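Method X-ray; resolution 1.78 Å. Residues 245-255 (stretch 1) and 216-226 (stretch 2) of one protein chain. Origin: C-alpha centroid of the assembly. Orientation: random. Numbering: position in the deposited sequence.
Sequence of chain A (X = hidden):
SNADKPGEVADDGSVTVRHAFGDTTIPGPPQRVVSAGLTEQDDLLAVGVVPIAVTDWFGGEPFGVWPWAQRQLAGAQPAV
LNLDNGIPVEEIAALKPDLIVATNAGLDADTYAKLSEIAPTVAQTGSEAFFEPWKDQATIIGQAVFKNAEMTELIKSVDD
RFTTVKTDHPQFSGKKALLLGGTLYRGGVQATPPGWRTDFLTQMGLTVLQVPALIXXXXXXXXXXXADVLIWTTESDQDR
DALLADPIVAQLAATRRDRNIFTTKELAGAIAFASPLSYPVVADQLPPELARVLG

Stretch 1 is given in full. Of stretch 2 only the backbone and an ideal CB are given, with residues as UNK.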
ATOM      1  N   ALA A 245     -12.087   7.705  23.207  1.00 25.28           N
ATOM      2  CA  ALA A 245     -13.016   8.689  23.772  1.00 28.09           C
ATOM      3  C   ALA A 245     -14.452   8.546  23.245  1.00 26.17           C
ATOM      4  O   ALA A 245     -15.384   9.091  23.833  1.00 30.45           O
ATOM      5  CB  ALA A 245     -12.504  10.105  23.522  1.00 30.16           C
ATOM      6  N   ASP A 246     -14.633   7.839  22.135  1.00 26.18           N
ATOM      7  CA  ASP A 246     -15.964   7.626  21.576  1.00 24.88           C
ATOM      8  C   ASP A 246     -16.721   6.646  22.476  1.00 21.74           C
ATOM      9  O   ASP A 246     -16.204   5.579  22.784  1.00 24.02           O
ATOM     10  CB  ASP A 246     -15.863   7.100  20.133  1.00 23.54           C
ATOM     11  CG  ASP A 246     -17.213   6.816  19.525  1.00 24.52           C
ATOM     12  OD1 ASP A 246     -17.794   5.763  19.844  1.00 29.34           O
ATOM     13  OD2 ASP A 246     -17.701   7.640  18.729  1.00 27.65           O
ATOM     14  N   PRO A 247     -17.949   7.008  22.905  1.00 22.05           N
ATOM     15  CA  PRO A 247     -18.649   6.183  23.890  1.00 21.17           C
ATOM     16  C   PRO A 247     -19.055   4.807  23.366  1.00 19.32           C
ATOM     17  O   PRO A 247     -19.164   3.881  24.152  1.00 17.90           O
ATOM     18  CB  PRO A 247     -19.886   7.017  24.250  1.00 22.81           C
ATOM     19  CG  PRO A 247     -20.083   7.952  23.111  1.00 23.12           C
ATOM     20  CD  PRO A 247     -18.734   8.192  22.510  1.00 23.09           C
ATOM     21  N   ILE A 248     -19.265   4.674  22.060  1.00 19.09           N
ATOM     22  CA  ILE A 248     -19.573   3.363  21.488  1.00 18.77           C
ATOM     23  C   ILE A 248     -18.296   2.521  21.449  1.00 18.37           C
ATOM     24  O   ILE A 248     -18.287   1.386  21.919  1.00 19.79           O
ATOM     25  CB  ILE A 248     -20.234   3.484  20.097  1.00 20.75           C
ATOM     26  CG1 ILE A 248     -21.616   4.135  20.251  1.00 22.67           C
ATOM     27  CG2 ILE A 248     -20.352   2.112  19.446  1.00 20.55           C
ATOM     28  CD1 ILE A 248     -22.300   4.484  18.945  1.00 23.64           C
ATOM     29  N   VAL A 249     -17.215   3.089  20.925  1.00 19.22           N
ATOM     30  CA  VAL A 249     -15.929   2.398  20.893  1.00 20.70           C
ATOM     31  C   VAL A 249     -15.527   1.971  22.312  1.00 21.94           C
ATOM     32  O   VAL A 249     -15.084   0.837  22.523  1.00 19.72           O
ATOM     33  CB  VAL A 249     -14.830   3.249  20.209  1.00 21.77           C
ATOM     34  CG1 VAL A 249     -13.471   2.568  20.289  1.00 22.47           C
ATOM     35  CG2 VAL A 249     -15.185   3.500  18.749  1.00 23.13           C
ATOM     36  N   ALA A 250     -15.740   2.857  23.286  1.00 21.96           N
ATOM     37  CA  ALA A 250     -15.421   2.570  24.692  1.00 22.39           C
ATOM     38  C   ALA A 250     -16.093   1.299  25.241  1.00 22.37           C
ATOM     39  O   ALA A 250     -15.541   0.644  26.128  1.00 19.35           O
ATOM     40  CB  ALA A 250     -15.772   3.770  25.562  1.00 24.84           C
ATOM     41  N   GLN A 251     -17.269   0.952  24.713  1.00 21.07           N
ATOM     42  CA  GLN A 251     -18.019  -0.211  25.193  1.00 19.17           C
ATOM     43  C   GLN A 251     -17.888  -1.449  24.313  1.00 19.34           C
ATOM     44  O   GLN A 251     -18.533  -2.461  24.570  1.00 20.47           O
ATOM     45  CB  GLN A 251     -19.489   0.148  25.356  1.00 19.46           C
ATOM     46  CG  GLN A 251     -19.716   1.132  26.479  1.00 21.81           C
ATOM     47  CD  GLN A 251     -21.176   1.260  26.850  1.00 22.54           C
ATOM     48  OE1 GLN A 251     -22.034   1.453  25.983  1.00 19.02           O
ATOM     49  NE2 GLN A 251     -21.469   1.154  28.147  1.00 24.65           N
ATOM     50  N   LEU A 252     -17.059  -1.378  23.286  1.00 18.88           N
ATOM     51  CA  LEU A 252     -16.779  -2.557  22.487  1.00 19.43           C
ATOM     52  C   LEU A 252     -16.157  -3.639  23.361  1.00 18.95           C
ATOM     53  O   LEU A 252     -15.390  -3.341  24.270  1.00 17.91           O
ATOM     54  CB  LEU A 252     -15.832  -2.214  21.340  1.00 21.05           C
ATOM     55  CG  LEU A 252     -16.436  -1.343  20.234  1.00 23.35           C
ATOM     56  CD1 LEU A 252     -15.347  -0.914  19.263  1.00 24.07           C
ATOM     57  CD2 LEU A 252     -17.549  -2.088  19.504  1.00 23.28           C
ATOM     58  N   ALA A 253     -16.491  -4.894  23.079  1.00 20.15           N
ATOM     59  CA  ALA A 253     -15.851  -6.023  23.742  1.00 22.04           C
ATOM     60  C   ALA A 253     -14.329  -5.947  23.571  1.00 21.47           C
ATOM     61  O   ALA A 253     -13.584  -6.230  24.502  1.00 24.24           O
ATOM     62  CB  ALA A 253     -16.387  -7.334  23.191  1.00 23.80           C
ATOM     63  N   ALA A 254     -13.873  -5.535  22.388  1.00 20.34           N
ATOM     64  CA  ALA A 254     -12.449  -5.377  22.128  1.00 21.79           C
ATOM     65  C   ALA A 254     -11.803  -4.358  23.063  1.00 21.28           C
ATOM     66  O   ALA A 254     -10.667  -4.553  23.497  1.00 27.34           O
ATOM     67  CB  ALA A 254     -12.212  -4.975  20.683  1.00 20.53           C
ATOM     68  N   THR A 255     -12.515  -3.276  23.369  1.00 20.28           N
ATOM     69  CA  THR A 255     -11.977  -2.262  24.279  1.00 19.97           C
ATOM     70  C   THR A 255     -11.941  -2.809  25.706  1.00 19.40           C
ATOM     71  O   THR A 255     -10.951  -2.647  26.399  1.00 20.59           O
ATOM     72  CB  THR A 255     -12.762  -0.940  24.190  1.00 20.91           C
ATOM     73  OG1 THR A 255     -12.764  -0.485  22.829  1.00 20.07           O
ATOM     74  CG2 THR A 255     -12.131   0.141  25.072  1.00 23.27           C
ATOM     75  N   UNK A 216     -21.970   1.931   9.583  1.00 20.00           N
ATOM     76  CA  UNK A 216     -22.683   3.063  10.163  1.00 21.45           C
ATOM     77  C   UNK A 216     -22.692   3.019  11.692  1.00 20.24           C
ATOM     78  O   UNK A 216     -22.572   1.951  12.283  1.00 17.84           O
ATOM     79  CB  UNK A 216     -24.119   3.098   9.637  1.00 21.45           C
ATOM     80  N   UNK A 217     -22.820   4.185  12.316  1.00 21.26           N
ATOM     81  CA  UNK A 217     -22.696   4.297  13.768  1.00 21.19           C
ATOM     82  C   UNK A 217     -23.611   3.335  14.537  1.00 20.66           C
ATOM     83  O   UNK A 217     -23.210   2.760  15.546  1.00 18.92           O
ATOM     84  CB  UNK A 217     -23.000   5.735  14.194  1.00 21.19           C
ATOM     85  N   UNK A 218     -24.836   3.155  14.053  1.00 19.95           N
ATOM     86  CA  UNK A 218     -25.789   2.279  14.727  1.00 24.31           C
ATOM     87  C   UNK A 218     -25.454   0.770  14.605  1.00 23.31           C
ATOM     88  O   UNK A 218     -26.059  -0.050  15.299  1.00 25.65           O
ATOM     89  CB  UNK A 218     -27.186   2.537  14.159  1.00 24.31           C
ATOM     90  N   UNK A 219     -24.487   0.411  13.755  1.00 21.50           N
ATOM     91  CA  UNK A 219     -24.096  -1.000  13.561  1.00 22.36           C
ATOM     92  C   UNK A 219     -22.713  -1.363  14.115  1.00 19.54           C
ATOM     93  O   UNK A 219     -22.263  -2.491  13.974  1.00 17.70           O
ATOM     94  CB  UNK A 219     -24.126  -1.329  12.067  1.00 22.36           C
ATOM     95  N   UNK A 220     -22.038  -0.419  14.752  1.00 18.54           N
ATOM     96  CA  UNK A 220     -20.663  -0.640  15.192  1.00 17.96           C
ATOM     97  C   UNK A 220     -20.519  -1.834  16.137  1.00 18.88           C
ATOM     98  O   UNK A 220     -19.674  -2.702  15.912  1.00 20.45           O
ATOM     99  CB  UNK A 220     -20.136   0.621  15.880  1.00 17.96           C
ATOM    100  N   UNK A 221     -21.329  -1.865  17.189  1.00 18.91           N
ATOM    101  CA  UNK A 221     -21.297  -2.965  18.154  1.00 18.72           C
ATOM    102  C   UNK A 221     -21.628  -4.292  17.469  1.00 17.78           C
ATOM    103  O   UNK A 221     -20.909  -5.274  17.629  1.00 19.15           O
ATOM    104  CB  UNK A 221     -22.277  -2.701  19.299  1.00 18.72           C
ATOM    105  N   UNK A 222     -22.693  -4.284  16.679  1.00 18.76           N
ATOM    106  CA  UNK A 222     -23.161  -5.465  15.961  1.00 19.19           C
ATOM    107  C   UNK A 222     -22.044  -6.115  15.117  1.00 19.54           C
ATOM    108  O   UNK A 222     -21.910  -7.331  15.092  1.00 25.98           O
ATOM    109  CB  UNK A 222     -24.340  -5.087  15.063  1.00 19.19           C
ATOM    110  N   UNK A 223     -21.237  -5.298  14.446  1.00 19.27           N
ATOM    111  CA  UNK A 223     -20.190  -5.814  13.565  1.00 20.03           C
ATOM    112  C   UNK A 223     -18.865  -6.084  14.273  1.00 20.52           C
ATOM    113  O   UNK A 223     -18.264  -7.157  14.089  1.00 19.46           O
ATOM    114  CB  UNK A 223     -19.955  -4.826  12.421  1.00 20.03           C
ATOM    115  N   UNK A 224     -18.411  -5.112  15.064  1.00 19.60           N
ATOM    116  CA  UNK A 224     -17.083  -5.168  15.682  1.00 20.52           C
ATOM    117  C   UNK A 224     -16.987  -6.181  16.821  1.00 18.98           C
ATOM    118  O   UNK A 224     -15.921  -6.749  17.049  1.00 21.29           O
ATOM    119  CB  UNK A 224     -16.702  -3.782  16.207  1.00 20.52           C
ATOM    120  N   UNK A 225     -18.089  -6.430  17.526  1.00 18.38           N
ATOM    121  CA  UNK A 225     -18.056  -7.423  18.602  1.00 21.60           C
ATOM    122  C   UNK A 225     -17.978  -8.850  18.054  1.00 22.49           C
ATOM    123  O   UNK A 225     -17.827  -9.792  18.822  1.00 22.61           O
ATOM    124  CB  UNK A 225     -19.292  -7.275  19.492  1.00 21.60           C
ATOM    125  N   UNK A 226     -18.067  -9.002  16.733  1.00 24.52           N
ATOM    126  CA  UNK A 226     -17.848 -10.300  16.086  1.00 24.78           C
ATOM    127  C   UNK A 226     -16.386 -10.695  15.903  1.00 26.65           C
ATOM    128  O   UNK A 226     -16.101 -11.825  15.499  1.00 29.31           O
ATOM    129  CB  UNK A 226     -18.527 -10.296  14.715  1.00 24.78           C
TER

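Position 216 lies beyond the reach of stretch 1, and its phi of -61° and psi of 154° suit an extended residue, proline among many others. It is Pro-216, whose O accepts a backbone hydrogen bond from the N of position 219.

At 217 the CA-to-CB bond points sideways, and the ideal CB lies 5.0 Å from Ile-248 CD1. Farther along is the carboxylate of Asp-246. Asp-246 OD1 is occupied in capping the helix that follows, accepting from Val-249 N at 2.9 Å and weakly from Ile-248 N at 2.9 Å, which leaves OD2 to be met from this side. A long side chain with a positive end, lysine or arginine, would suit; a short one would fall far short. The residue is Arg-217, with chi1, chi2 and chi3 all t. Arg-217 NH1 and NH2 both donate to Asp-246 OD2, at 2.8 and 2.9 Å respectively, forming a salt bridge near the guanidinium plane. One face of the group is covered by Ile-248, whose CD1 lies 3.7 Å from Arg-217 CZ, so the same side chain serves both charge and apolar packing.

Position 218 directs its CB away, and 219 is out of reach; stretch 1 constrains neither, and polar residues are acceptable. They are Asp-218 and Glu-219.

Position 220 points toward stretch 1, with its ideal CB 3.9 Å from Ile-248 CG2 and 5.2 Å from Leu-252 CD2. Such apolar surroundings offer no partner for a charge and favour valine, isoleucine or leucine. Ile-220 is found, its CG2 packing 3.8 Å from Ile-248 CG2 and 4.0 Å from Leu-252 CD2.

At 221 the CB points sideways, 4.8 Å from Leu-252 CD2. A small residue suffices, although the geometry does not demand one. Ala-221 is found; the closest approach to Leu-252 CD2, 4.1 Å, is made by Ala-221 CA rather than by the methyl.

Position 222 points away and 223 sideways, with no contact at either. Ser-222 and Val-223 are two of many helix-compatible choices.

At 224 the CB again points toward stretch 1, 3.8 Å from Leu-252 CD2, and an aliphatic side chain is expected. Leu-224, with chi1 m and chi2 p, brings CD2 to 3.6 Å from Leu-252 CD1.

Position 225 has its CB sideways, 4.7 Å from Ala-253 CB. Nearby, at the start of the helix beginning at Ala-253, backbone amides offer donors, so an acceptor one atom beyond a serine hydroxyl, such as aspartate or asparagine, would be apt; serine would stop short. Asp-225 turns its carboxylate inward: OD1 accepts from Ala-253 N at 2.9 Å with a favourable angle of 158°. One water donates to Asp-225 OD1 (2.7 Å) and accepts from Ala-254 N (2.9 Å), extending the link to the next amide. A second water donates to both Asp-225 OD2 and Gln-251 O, 2.8 Å from each.

At 226 stretch 1 is out of reach, but an ideal CB would lie 3.2 Å from the O of 223, favouring a residue without one. Gly-226 avoids that crowding.

Stretch 2, residues 216-226: PRDEIASVLDG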
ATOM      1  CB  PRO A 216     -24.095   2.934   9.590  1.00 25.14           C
ATOM      2  CG  PRO A 216     -24.215   1.523   9.127  1.00 25.10           C
ATOM      3  CD  PRO A 216     -22.842   1.082   8.747  1.00 22.98           C
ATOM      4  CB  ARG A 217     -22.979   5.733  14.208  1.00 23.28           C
ATOM      5  CG  ARG A 217     -22.492   6.031  15.611  1.00 24.91           C
ATOM      6  CD  ARG A 217     -22.420   7.526  15.884  1.00 25.61           C
ATOM      7  NE  ARG A 217     -22.024   7.760  17.268  1.00 26.99           N
ATOM      8  CZ  ARG A 217     -20.790   7.608  17.739  1.00 29.98           C
ATOM      9  NH1 ARG A 217     -19.794   7.231  16.938  1.00 29.38           N
ATOM     10  NH2 ARG A 217     -20.546   7.834  19.029  1.00 33.01           N
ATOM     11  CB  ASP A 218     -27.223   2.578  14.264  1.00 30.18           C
ATOM     12  CG  ASP A 218     -27.467   2.220  12.818  1.00 36.04           C
ATOM     13  OD1 ASP A 218     -26.558   2.405  11.988  1.00 41.29           O
ATOM     14  OD2 ASP A 218     -28.580   1.764  12.511  1.00 46.12           O
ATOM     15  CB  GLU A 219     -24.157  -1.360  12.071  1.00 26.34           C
ATOM     16  CG  GLU A 219     -25.573  -1.434  11.520  1.00 30.10           C
ATOM     17  CD  GLU A 219     -25.609  -1.700  10.023  1.00 37.91           C
ATOM     18  OE1 GLU A 219     -24.755  -2.463   9.524  1.00 41.99           O
ATOM     19  OE2 GLU A 219     -26.498  -1.144   9.341  1.00 45.68           O
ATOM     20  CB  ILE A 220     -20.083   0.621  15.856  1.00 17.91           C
ATOM     21  CG1 ILE A 220     -19.856   1.696  14.799  1.00 18.68           C
ATOM     22  CG2 ILE A 220     -18.773   0.315  16.558  1.00 19.65           C
ATOM     23  CD1 ILE A 220     -19.581   3.064  15.384  1.00 20.02           C
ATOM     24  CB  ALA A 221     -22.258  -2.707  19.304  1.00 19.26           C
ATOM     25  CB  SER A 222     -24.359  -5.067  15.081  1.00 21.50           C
ATOM     26  OG  SER A 222     -24.689  -6.071  14.150  1.00 25.60           O
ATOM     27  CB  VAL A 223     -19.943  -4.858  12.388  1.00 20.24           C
ATOM     28  CG1 VAL A 223     -18.854  -5.409  11.473  1.00 18.34           C
ATOM     29  CG2 VAL A 223     -21.232  -4.642  11.615  1.00 23.45           C
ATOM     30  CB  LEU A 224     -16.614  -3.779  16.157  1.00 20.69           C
ATOM     31  CG  LEU A 224     -15.909  -2.912  15.106  1.00 22.87           C
ATOM     32  CD1 LEU A 224     -16.777  -2.694  13.886  1.00 25.16           C
ATOM     33  CD2 LEU A 224     -15.465  -1.574  15.688  1.00 22.02           C
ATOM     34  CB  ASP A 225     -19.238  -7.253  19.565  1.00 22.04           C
ATOM     35  CG  ASP A 225     -19.095  -6.025  20.468  1.00 22.64           C
ATOM     36  OD1 ASP A 225     -17.954  -5.569  20.711  1.00 24.07           O
ATOM     37  OD2 ASP A 225     -20.135  -5.524  20.950  1.00 24.70           O
TER
HETATM   38  O   HOH W   1     -15.396  -5.693  19.891  1.00 24.97           O
HETATM   39  O   HOH W   2     -20.206  -3.184  22.414  1.00 22.60           O
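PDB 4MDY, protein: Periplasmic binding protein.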